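Local atomic coordinates of flagellar biosynthesis protein FlhA (Bacillus subtilis, PDB entry 3MIX), a protein that takes part in the export of flagellar proteins through the type III secretion system, this chain being its cytosolic domain. Residues Asp200-Ser205 and Asn239-Phe244; Glu211-Asn216 and Glu245-Tyr250. All coordinates share one frame; numbering follows the deposited sequence.

Interaction 1: residues Asp200-Ser205 and Asn239-Phe244; sequences DHLKES and NLVTIF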
loop_
_atom_site.group_PDB
_atom_site.type_symbol
_atom_site.label_atom_id
_atom_site.label_comp_id
_atom_site.label_asym_id
_atom_site.label_seq_id
_atom_site.Cartn_x
_atom_site.Cartn_y
_atom_site.Cartn_z
ATOM N N ASP A 200 18.175 -6.193 -8.964
ATOM C CA ASP A 200 19.420 -6.966 -8.872
ATOM C C ASP A 200 19.121 -8.449 -8.647
ATOM O O ASP A 200 19.773 -9.295 -9.226
ATOM C CB ASP A 200 20.347 -6.459 -7.753
ATOM C CG ASP A 200 20.928 -5.070 -8.027
ATOM O OD1 ASP A 200 20.919 -4.583 -9.176
ATOM O OD2 ASP A 200 21.407 -4.445 -7.058
ATOM N N HIS A 201 18.134 -8.745 -7.805
ATOM C CA HIS A 201 17.669 -10.113 -7.550
ATOM C C HIS A 201 17.138 -10.746 -8.848
ATOM O O HIS A 201 17.484 -11.877 -9.176
ATOM C CB HIS A 201 16.588 -10.082 -6.452
ATOM C CG HIS A 201 16.121 -11.432 -5.999
ATOM N ND1 HIS A 201 16.955 -12.347 -5.386
ATOM C CD2 HIS A 201 14.894 -12.011 -6.048
ATOM C CE1 HIS A 201 16.267 -13.437 -5.088
ATOM N NE2 HIS A 201 15.013 -13.257 -5.475
ATOM N N LEU A 202 16.353 -9.982 -9.602
ATOM C CA LEU A 202 15.815 -10.438 -10.882
ATOM C C LEU A 202 16.927 -10.681 -11.887
ATOM O O LEU A 202 16.880 -11.618 -12.698
ATOM C CB LEU A 202 14.788 -9.439 -11.431
ATOM C CG LEU A 202 14.093 -9.829 -12.734
ATOM C CD1 LEU A 202 13.378 -11.177 -12.606
ATOM C CD2 LEU A 202 13.096 -8.727 -13.149
ATOM N N LYS A 203 17.949 -9.853 -11.794
ATOM C CA LYS A 203 19.074 -9.898 -12.719
ATOM C C LYS A 203 19.848 -11.219 -12.616
ATOM O O LYS A 203 20.372 -11.700 -13.612
ATOM C CB LYS A 203 20.004 -8.710 -12.439
ATOM C CG LYS A 203 20.852 -8.264 -13.605
ATOM C CD LYS A 203 21.826 -7.160 -13.177
ATOM C CE LYS A 203 21.183 -5.785 -13.268
ATOM N NZ LYS A 203 22.207 -4.683 -13.218
ATOM N N GLU A 204 19.892 -11.812 -11.423
ATOM C CA GLU A 204 20.601 -13.100 -11.213
ATOM C C GLU A 204 20.065 -14.229 -12.094
ATOM O O GLU A 204 20.830 -15.059 -12.561
ATOM C CB GLU A 204 20.574 -13.523 -9.727
ATOM C CG GLU A 204 21.354 -12.577 -8.793
ATOM C CD GLU A 204 21.171 -12.894 -7.299
ATOM O OE1 GLU A 204 20.809 -14.050 -6.948
ATOM O OE2 GLU A 204 21.391 -11.974 -6.472
ATOM N N SER A 205 18.754 -14.241 -12.331
ATOM C CA SER A 205 18.124 -15.293 -13.127
ATOM C C SER A 205 17.663 -14.800 -14.501
ATOM O O SER A 205 17.612 -15.586 -15.480
ATOM C CB SER A 205 17.007 -16.011 -12.322
ATOM O OG SER A 205 16.492 -15.186 -11.231
ATOM N N ASN A 239 5.539 -11.221 -8.543
ATOM C CA ASN A 239 5.723 -11.751 -9.873
ATOM C C ASN A 239 6.536 -10.741 -10.703
ATOM O O ASN A 239 6.012 -10.050 -11.602
ATOM C CB ASN A 239 4.371 -12.057 -10.531
ATOM C CG ASN A 239 4.514 -12.951 -11.779
ATOM O OD1 ASN A 239 3.523 -13.535 -12.258
ATOM N ND2 ASN A 239 5.743 -13.087 -12.281
ATOM N N LEU A 240 7.819 -10.687 -10.390
ATOM C CA LEU A 240 8.720 -9.739 -11.003
ATOM C C LEU A 240 8.955 -10.047 -12.476
ATOM O O LEU A 240 9.151 -9.115 -13.279
ATOM C CB LEU A 240 10.063 -9.714 -10.256
ATOM C CG LEU A 240 10.086 -9.123 -8.847
ATOM C CD1 LEU A 240 11.458 -9.398 -8.177
ATOM C CD2 LEU A 240 9.747 -7.616 -8.882
ATOM N N VAL A 241 8.939 -11.344 -12.815
ATOM C CA VAL A 241 9.122 -11.779 -14.191
ATOM C C VAL A 241 8.059 -11.190 -15.109
ATOM O O VAL A 241 8.373 -10.546 -16.109
ATOM C CB VAL A 241 9.225 -13.334 -14.296
ATOM C CG1 VAL A 241 9.301 -13.802 -15.766
ATOM C CG2 VAL A 241 10.486 -13.799 -13.519
ATOM N N THR A 242 6.801 -11.411 -14.747
ATOM C CA THR A 242 5.689 -10.932 -15.544
ATOM C C THR A 242 5.686 -9.406 -15.585
ATOM O O THR A 242 5.506 -8.852 -16.655
ATOM C CB THR A 242 4.342 -11.505 -15.067
ATOM O OG1 THR A 242 4.375 -12.943 -15.187
ATOM C CG2 THR A 242 3.142 -10.921 -15.897
ATOM N N ILE A 243 5.903 -8.749 -14.433
ATOM C CA ILE A 243 6.030 -7.283 -14.386
ATOM C C ILE A 243 7.064 -6.768 -15.396
ATOM O O ILE A 243 6.742 -5.919 -16.222
ATOM C CB ILE A 243 6.289 -6.726 -12.938
ATOM C CG1 ILE A 243 5.065 -6.978 -12.037
ATOM C CG2 ILE A 243 6.686 -5.220 -12.959
ATOM C CD1 ILE A 243 5.383 -6.871 -10.514
ATOM N N PHE A 244 8.274 -7.320 -15.345
ATOM C CA PHE A 244 9.349 -6.902 -16.243
ATOM C C PHE A 244 9.154 -7.275 -17.731
ATOM O O PHE A 244 9.560 -6.504 -18.612
ATOM C CB PHE A 244 10.723 -7.353 -15.718
ATOM C CG PHE A 244 11.325 -6.381 -14.719
ATOM C CD1 PHE A 244 10.758 -6.214 -13.453
ATOM C CD2 PHE A 244 12.429 -5.605 -15.063
ATOM C CE1 PHE A 244 11.302 -5.325 -12.558
ATOM C CE2 PHE A 244 12.981 -4.713 -14.159
ATOM C CZ PHE A 244 12.420 -4.563 -12.915
#
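With CG swung opposite the backbone nitrogen (chi1 -177°) and chi2 near 57°, L202 sends its two methyls out from helix 192-205 onto different residues of helix 240-250, while F244 brings one face of its phenyl ring to meet one of them, CD2. This methyl does most of the touching. It sits over that face in a CH-pi contact, 3.5 Å from the ring centroid of F244 and displaced toward the rim at the CG and CD1 side, and L202 CD2 comes within 3.3 Å of F244 CG. The two side chains run past one another in opposite directions. One turn earlier, L240 meets the same methyl through its carbonyl oxygen and CB, L202 CD2 lying 4.0 Å from L240 O and 4.3 Å from L240 CB. The helices belong to the all-helical part of the FlhA cytosolic domain, and the short segments cross at nearly a right angle (92°) with their axes 11.2 Å apart, a gap bridged by leucine, valine and phenylalanine side chains. The other branch, L202 CD1, lies 4.0 Å from V241 CG2, and these side chains cross almost perpendicularly. L198 and I199 of helix 192-205 pack on L240 and F244 respectively, and V210 lies against L202.

Interaction 2: residues Glu211-Asn216 and Glu245-Tyr250; sequences EEVTPN and ETLADY
V213 and A248 bring the C-terminal part of helix 207-213 close to helix 240-250, their CA atoms 5.1 Å apart, a spacing that the small alanine side chain permits. The valine divides its methyls between two neighbouring residues. V213 CG1, set opposite the backbone nitrogen (chi1 171°), reaches L247 CB at 4.0 Å, the two side chains meeting at a slant; V213 CG2, lying beside that nitrogen, comes to 3.7 Å from A248 CB. L247 touches mainly with CB, and L247 CD1 stays near V213 CG1 at 4.4 Å.

E212 flanks the same alanine methyl. Its chi1 of -154° and extended chi2 of -170° carry the carboxylate outward from the helix, and E212 OE1 stops 3.7 Å from A248 CB in a plain van der Waals approach. The polar link is made by water instead. One water molecule lies within hydrogen-bonding distance of both main-chain carbonyls, 3.0 Å from E212 O and 3.1 Å from A248 O, while a second is 2.7 Å from E212 OE2 and has only a weak bond to A248 O. No direct hydrogen bond spans the segments.

Deeper in, I223 of helix 220-232 and L218 pack against V213, and L218 also meets L247. The arrangement is typical of close helix-helix packing at a small alanine, here in the helical part of the FlhA cytosolic domain: apolar on the inside, with a water-bridged, solvent-facing edge at E212.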
loop_
_atom_site.group_PDB
_atom_site.type_symbol
_atom_site.label_atom_id
_atom_site.label_comp_id
_atom_site.label_asym_id
_atom_site.label_seq_id
_atom_site.Cartn_x
_atom_site.Cartn_y
_atom_site.Cartn_z
ATOM N N GLU A 211 18.079 -6.198 -18.721
ATOM C CA GLU A 211 18.885 -5.323 -19.555
ATOM C C GLU A 211 18.047 -4.723 -20.654
ATOM O O GLU A 211 18.333 -3.630 -21.123
ATOM C CB GLU A 211 20.037 -6.108 -20.173
ATOM C CG GLU A 211 21.367 -5.383 -20.148
ATOM C CD GLU A 211 21.499 -4.317 -21.224
ATOM O OE1 GLU A 211 20.961 -4.517 -22.342
ATOM O OE2 GLU A 211 22.152 -3.279 -20.953
ATOM N N GLU A 212 17.013 -5.444 -21.076
ATOM C CA GLU A 212 16.094 -4.943 -22.087
ATOM C C GLU A 212 15.251 -3.810 -21.506
ATOM O O GLU A 212 14.775 -2.938 -22.238
ATOM C CB GLU A 212 15.151 -6.055 -22.561
ATOM C CG GLU A 212 14.620 -5.847 -23.978
ATOM C CD GLU A 212 13.503 -6.817 -24.355
ATOM O OE1 GLU A 212 13.359 -7.858 -23.668
ATOM O OE2 GLU A 212 12.771 -6.534 -25.336
ATOM N N VAL A 213 15.028 -3.853 -20.196
ATOM C CA VAL A 213 14.116 -2.912 -19.572
ATOM C C VAL A 213 14.827 -1.642 -19.098
ATOM O O VAL A 213 14.296 -0.551 -19.248
ATOM C CB VAL A 213 13.330 -3.590 -18.417
ATOM C CG1 VAL A 213 12.513 -2.559 -17.570
ATOM C CG2 VAL A 213 12.438 -4.721 -18.964
ATOM N N THR A 214 16.022 -1.790 -18.532
ATOM C CA THR A 214 16.611 -0.744 -17.682
ATOM C C THR A 214 18.128 -0.755 -17.836
ATOM O O THR A 214 18.700 -1.821 -18.082
ATOM C CB THR A 214 16.150 -0.911 -16.184
ATOM O OG1 THR A 214 16.485 0.257 -15.414
ATOM C CG2 THR A 214 16.724 -2.178 -15.524
ATOM N N PRO A 215 18.785 0.432 -17.798
ATOM C CA PRO A 215 18.242 1.787 -17.636
ATOM C C PRO A 215 17.634 2.394 -18.913
ATOM O O PRO A 215 17.131 3.500 -18.860
ATOM C CB PRO A 215 19.454 2.598 -17.170
ATOM C CG PRO A 215 20.666 1.835 -17.685
ATOM C CD PRO A 215 20.216 0.467 -18.159
ATOM N N ASN A 216 17.642 1.672 -20.028
ATOM C CA ASN A 216 16.949 2.141 -21.233
ATOM C C ASN A 216 16.051 1.044 -21.794
ATOM O O ASN A 216 16.542 -0.028 -22.106
ATOM C CB ASN A 216 17.947 2.601 -22.310
ATOM C CG ASN A 216 17.253 3.152 -23.554
ATOM O OD1 ASN A 216 17.166 4.370 -23.741
ATOM N ND2 ASN A 216 16.747 2.266 -24.403
ATOM N N GLU A 245 8.513 -8.412 -18.004
ATOM C CA GLU A 245 8.183 -8.793 -19.395
ATOM C C GLU A 245 7.193 -7.763 -19.976
ATOM O O GLU A 245 7.304 -7.349 -21.137
ATOM C CB GLU A 245 7.664 -10.259 -19.498
ATOM C CG GLU A 245 8.738 -11.301 -19.165
ATOM C CD GLU A 245 8.323 -12.780 -19.404
ATOM O OE1 GLU A 245 7.109 -13.067 -19.487
ATOM O OE2 GLU A 245 9.223 -13.663 -19.503
ATOM N N THR A 246 6.254 -7.332 -19.144
ATOM C CA THR A 246 5.295 -6.295 -19.556
ATOM C C THR A 246 6.013 -4.955 -19.776
ATOM O O THR A 246 5.789 -4.280 -20.790
ATOM C CB THR A 246 4.146 -6.108 -18.507
ATOM O OG1 THR A 246 3.648 -7.392 -18.100
ATOM C CG2 THR A 246 3.018 -5.307 -19.100
ATOM N N LEU A 247 6.900 -4.609 -18.857
ATOM C CA LEU A 247 7.691 -3.396 -19.018
ATOM C C LEU A 247 8.565 -3.461 -20.275
ATOM O O LEU A 247 8.727 -2.435 -20.934
ATOM C CB LEU A 247 8.545 -3.086 -17.777
ATOM C CG LEU A 247 7.757 -2.801 -16.488
ATOM C CD1 LEU A 247 8.729 -2.521 -15.307
ATOM C CD2 LEU A 247 6.701 -1.657 -16.657
ATOM N N ALA A 248 9.140 -4.634 -20.573
ATOM C CA ALA A 248 9.971 -4.792 -21.762
ATOM C C ALA A 248 9.135 -4.571 -23.025
ATOM O O ALA A 248 9.572 -3.895 -23.927
ATOM C CB ALA A 248 10.647 -6.166 -21.810
ATOM N N ASP A 249 7.915 -5.102 -23.024
ATOM C CA ASP A 249 7.028 -5.090 -24.163
ATOM C C ASP A 249 6.461 -3.705 -24.455
ATOM O O ASP A 249 6.090 -3.412 -25.595
ATOM C CB ASP A 249 5.870 -6.049 -23.913
ATOM C CG ASP A 249 5.490 -6.839 -25.120
ATOM O OD1 ASP A 249 6.386 -7.437 -25.756
ATOM O OD2 ASP A 249 4.280 -6.886 -25.442
ATOM N N TYR A 250 6.376 -2.866 -23.431
ATOM C CA TYR A 250 5.743 -1.554 -23.582
ATOM C C TYR A 250 6.696 -0.366 -23.376
ATOM O O TYR A 250 6.445 0.710 -23.885
ATOM C CB TYR A 250 4.514 -1.430 -22.683
ATOM C CG TYR A 250 3.304 -2.209 -23.157
ATOM C CD1 TYR A 250 2.436 -1.680 -24.126
ATOM C CD2 TYR A 250 3.010 -3.476 -22.628
ATOM C CE1 TYR A 250 1.300 -2.387 -24.563
ATOM C CE2 TYR A 250 1.882 -4.198 -23.054
ATOM C CZ TYR A 250 1.035 -3.635 -24.012
ATOM O OH TYR A 250 -0.075 -4.323 -24.415
HETATM O O HOH W 1 12.258 -2.387 -23.738
HETATM O O HOH W 2 12.238 -3.953 -26.099
#

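From the N terminus, helix 192-205 comes first, and helix 207-213 follows it almost at once; the chain then runs through helix 220-232 before returning as helix 240-250. Interaction 1 closes a loop of 33 intervening residues, interaction 2 one of 28, both mostly helical. Because the segments alternate along the sequence, the two loops cross. Both contacts end on helix 240-250, its first half meeting mainly helix 192-205, though F244 also reaches helix 207-213, and its second half meeting helix 207-213, with centres about 11 Å apart. They join directly where F244 O packs against V213 CG2 at 3.4 Å, so one helix ties together two consecutive ones.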